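Local coordinates for protein 2-C-methyl-D-erythritol 4-phosphate cytidylyltransferase (Neisseria gonorrhoeae, PDB 1VGW) that probably catalyses the transfer of a cytidylyl group from CTP to 2-C-methyl-D-erythritol 4-phosphate in the non-mevalonate (DXP) pathway of isoprenoid biosynthesis, at residues 100-104 and 173-179. Sequence-based numbering, arbitrary orientation.
Sequences LAAET and QAGLLHR
Glu103 meets the first turn of helix 174-180 twice, once through its backbone and once through its carboxylate. Gly175 N, in that first turn and therefore without an acceptor from the preceding turn, donates to Glu103 O at 3.0 Å; the N-H...O angle of 164° and an approach in the carbonyl plane, on a lone pair, mark a sound bond. The loop carbonyl thus does for this amide what a helix carbonyl does further along. The Glu103 side chain, bent at chi2 (-100°), then passes over the bare CA of Gly175, with OE2 at 3.6 Å from that atom. OE2 also pairs with Arg179 NH1 at 3.4 Å, but the carboxylate and guanidinium planes stand 89° apart and OE2 sits off the guanidinium plane, so this salt bridge is one of charge alone, with no N-H aimed at it. Arg179 NE turns back instead to Gly175 O in a weak bond of 3.3 Å, on a carbonyl that already accepts Arg179 N. Gln173, the N-cap residue, sets OE1 3.8 Å from the methyl CG2 of Thr104, while its NE2 is satisfied by Ala133 O. Ala174 CB packs 3.7 Å from Ala102 O and 4.3 Å from Ala101 CB; Ala102 N is taken by Asp105 OD2. The contact joins the loop between helix 84-98 and strand 106-109 to the point where strand 169-173, antiparallel to 106-109, runs into its helix; backbone bonding of Ala174 with Asp105 continues the join, and Ala174 and Leu177 rest on Ile107, with Leu96 and Val92 of helix 84-98 alongside.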
loop_
_atom_site.group_PDB
_atom_site.type_symbol
_atom_site.label_atom_id
_atom_site.label_comp_id
_atom_site.label_asym_id
_atom_site.label_seq_id
_atom_site.Cartn_x
_atom_site.Cartn_y
_atom_site.Cartn_z
ATOM N N LEU B 100 -21.724 -28.901 7.028
ATOM C CA LEU B 100 -22.093 -27.698 6.251
ATOM C C LEU B 100 -21.220 -27.562 5.018
ATOM O O LEU B 100 -21.570 -26.977 3.986
ATOM C CB LEU B 100 -22.045 -26.503 7.177
ATOM C CG LEU B 100 -23.185 -26.334 8.178
ATOM C CD1 LEU B 100 -22.858 -25.218 9.174
ATOM C CD2 LEU B 100 -24.496 -26.018 7.475
ATOM N N ALA B 101 -19.959 -28.037 5.084
ATOM C CA ALA B 101 -19.088 -28.007 3.942
ATOM C C ALA B 101 -18.691 -29.431 3.492
ATOM O O ALA B 101 -18.392 -30.230 4.374
ATOM C CB ALA B 101 -17.712 -27.365 4.297
ATOM N N ALA B 102 -18.608 -29.649 2.191
ATOM C CA ALA B 102 -18.032 -30.951 1.733
ATOM C C ALA B 102 -16.533 -30.731 1.492
ATOM O O ALA B 102 -16.097 -29.576 1.194
ATOM C CB ALA B 102 -18.675 -31.359 0.414
ATOM N N GLU B 103 -15.773 -31.834 1.387
ATOM C CA GLU B 103 -14.339 -31.725 1.113
ATOM C C GLU B 103 -14.041 -30.809 -0.058
ATOM O O GLU B 103 -12.986 -30.145 -0.066
ATOM C CB GLU B 103 -13.722 -33.101 0.804
ATOM C CG GLU B 103 -13.458 -34.008 1.982
ATOM C CD GLU B 103 -12.027 -34.028 2.440
ATOM O OE1 GLU B 103 -11.747 -34.202 3.662
ATOM O OE2 GLU B 103 -11.097 -33.836 1.637
ATOM N N THR B 104 -14.857 -30.796 -1.107
ATOM C CA THR B 104 -14.596 -29.996 -2.287
ATOM C C THR B 104 -15.212 -28.632 -2.361
ATOM O O THR B 104 -15.056 -27.954 -3.417
ATOM C CB THR B 104 -15.015 -30.811 -3.577
ATOM O OG1 THR B 104 -16.315 -31.375 -3.302
ATOM C CG2 THR B 104 -14.046 -31.945 -3.817
ATOM N N GLN B 173 -10.221 -25.025 -1.116
ATOM C CA GLN B 173 -11.109 -26.163 -0.885
ATOM C C GLN B 173 -11.029 -26.509 0.612
ATOM O O GLN B 173 -9.903 -26.542 1.140
ATOM C CB GLN B 173 -10.611 -27.420 -1.669
ATOM C CG GLN B 173 -10.900 -27.384 -3.165
ATOM C CD GLN B 173 -10.364 -28.656 -3.835
ATOM O OE1 GLN B 173 -10.963 -29.735 -3.691
ATOM N NE2 GLN B 173 -9.187 -28.532 -4.442
ATOM N N ALA B 174 -12.132 -26.870 1.223
ATOM C CA ALA B 174 -12.145 -27.206 2.649
ATOM C C ALA B 174 -11.210 -28.291 3.024
ATOM O O ALA B 174 -10.481 -28.195 4.033
ATOM C CB ALA B 174 -13.606 -27.508 3.023
ATOM N N GLY B 175 -11.156 -29.407 2.250
ATOM C CA GLY B 175 -10.252 -30.515 2.569
ATOM C C GLY B 175 -8.792 -30.149 2.352
ATOM O O GLY B 175 -7.952 -30.487 3.225
ATOM N N LEU B 176 -8.423 -29.442 1.304
ATOM C CA LEU B 176 -7.047 -28.975 1.119
ATOM C C LEU B 176 -6.599 -28.009 2.227
ATOM O O LEU B 176 -5.475 -28.090 2.759
ATOM C CB LEU B 176 -6.964 -28.240 -0.241
ATOM C CG LEU B 176 -5.638 -27.590 -0.572
ATOM C CD1 LEU B 176 -4.498 -28.603 -0.633
ATOM C CD2 LEU B 176 -5.732 -26.829 -1.904
ATOM N N LEU B 177 -7.488 -27.080 2.640
ATOM C CA LEU B 177 -7.193 -26.118 3.735
ATOM C C LEU B 177 -7.094 -26.828 5.066
ATOM O O LEU B 177 -6.139 -26.680 5.853
ATOM C CB LEU B 177 -8.317 -25.055 3.766
ATOM C CG LEU B 177 -8.107 -23.778 4.573
ATOM C CD1 LEU B 177 -6.787 -23.090 4.241
ATOM C CD2 LEU B 177 -9.272 -22.790 4.324
ATOM N N HIS B 178 -8.057 -27.691 5.412
ATOM C CA HIS B 178 -7.919 -28.459 6.669
ATOM C C HIS B 178 -6.579 -29.213 6.698
ATOM O O HIS B 178 -5.829 -29.267 7.679
ATOM C CB HIS B 178 -9.063 -29.458 6.736
ATOM C CG HIS B 178 -9.134 -30.267 7.967
ATOM N ND1 HIS B 178 -9.293 -29.736 9.224
ATOM C CD2 HIS B 178 -9.099 -31.634 8.140
ATOM C CE1 HIS B 178 -9.331 -30.707 10.118
ATOM N NE2 HIS B 178 -9.203 -31.865 9.509
ATOM N N ARG B 179 -6.210 -29.817 5.556
ATOM C CA ARG B 179 -4.969 -30.554 5.468
ATOM C C ARG B 179 -3.751 -29.667 5.720
ATOM O O ARG B 179 -2.916 -30.023 6.552
ATOM C CB ARG B 179 -4.850 -31.218 4.075
ATOM C CG ARG B 179 -4.255 -32.595 4.097
ATOM C CD ARG B 179 -5.308 -33.677 3.820
ATOM N NE ARG B 179 -6.258 -33.327 2.823
ATOM C CZ ARG B 179 -6.923 -34.045 1.964
ATOM N NH1 ARG B 179 -7.798 -33.511 1.129
ATOM N NH2 ARG B 179 -6.675 -35.359 1.901
#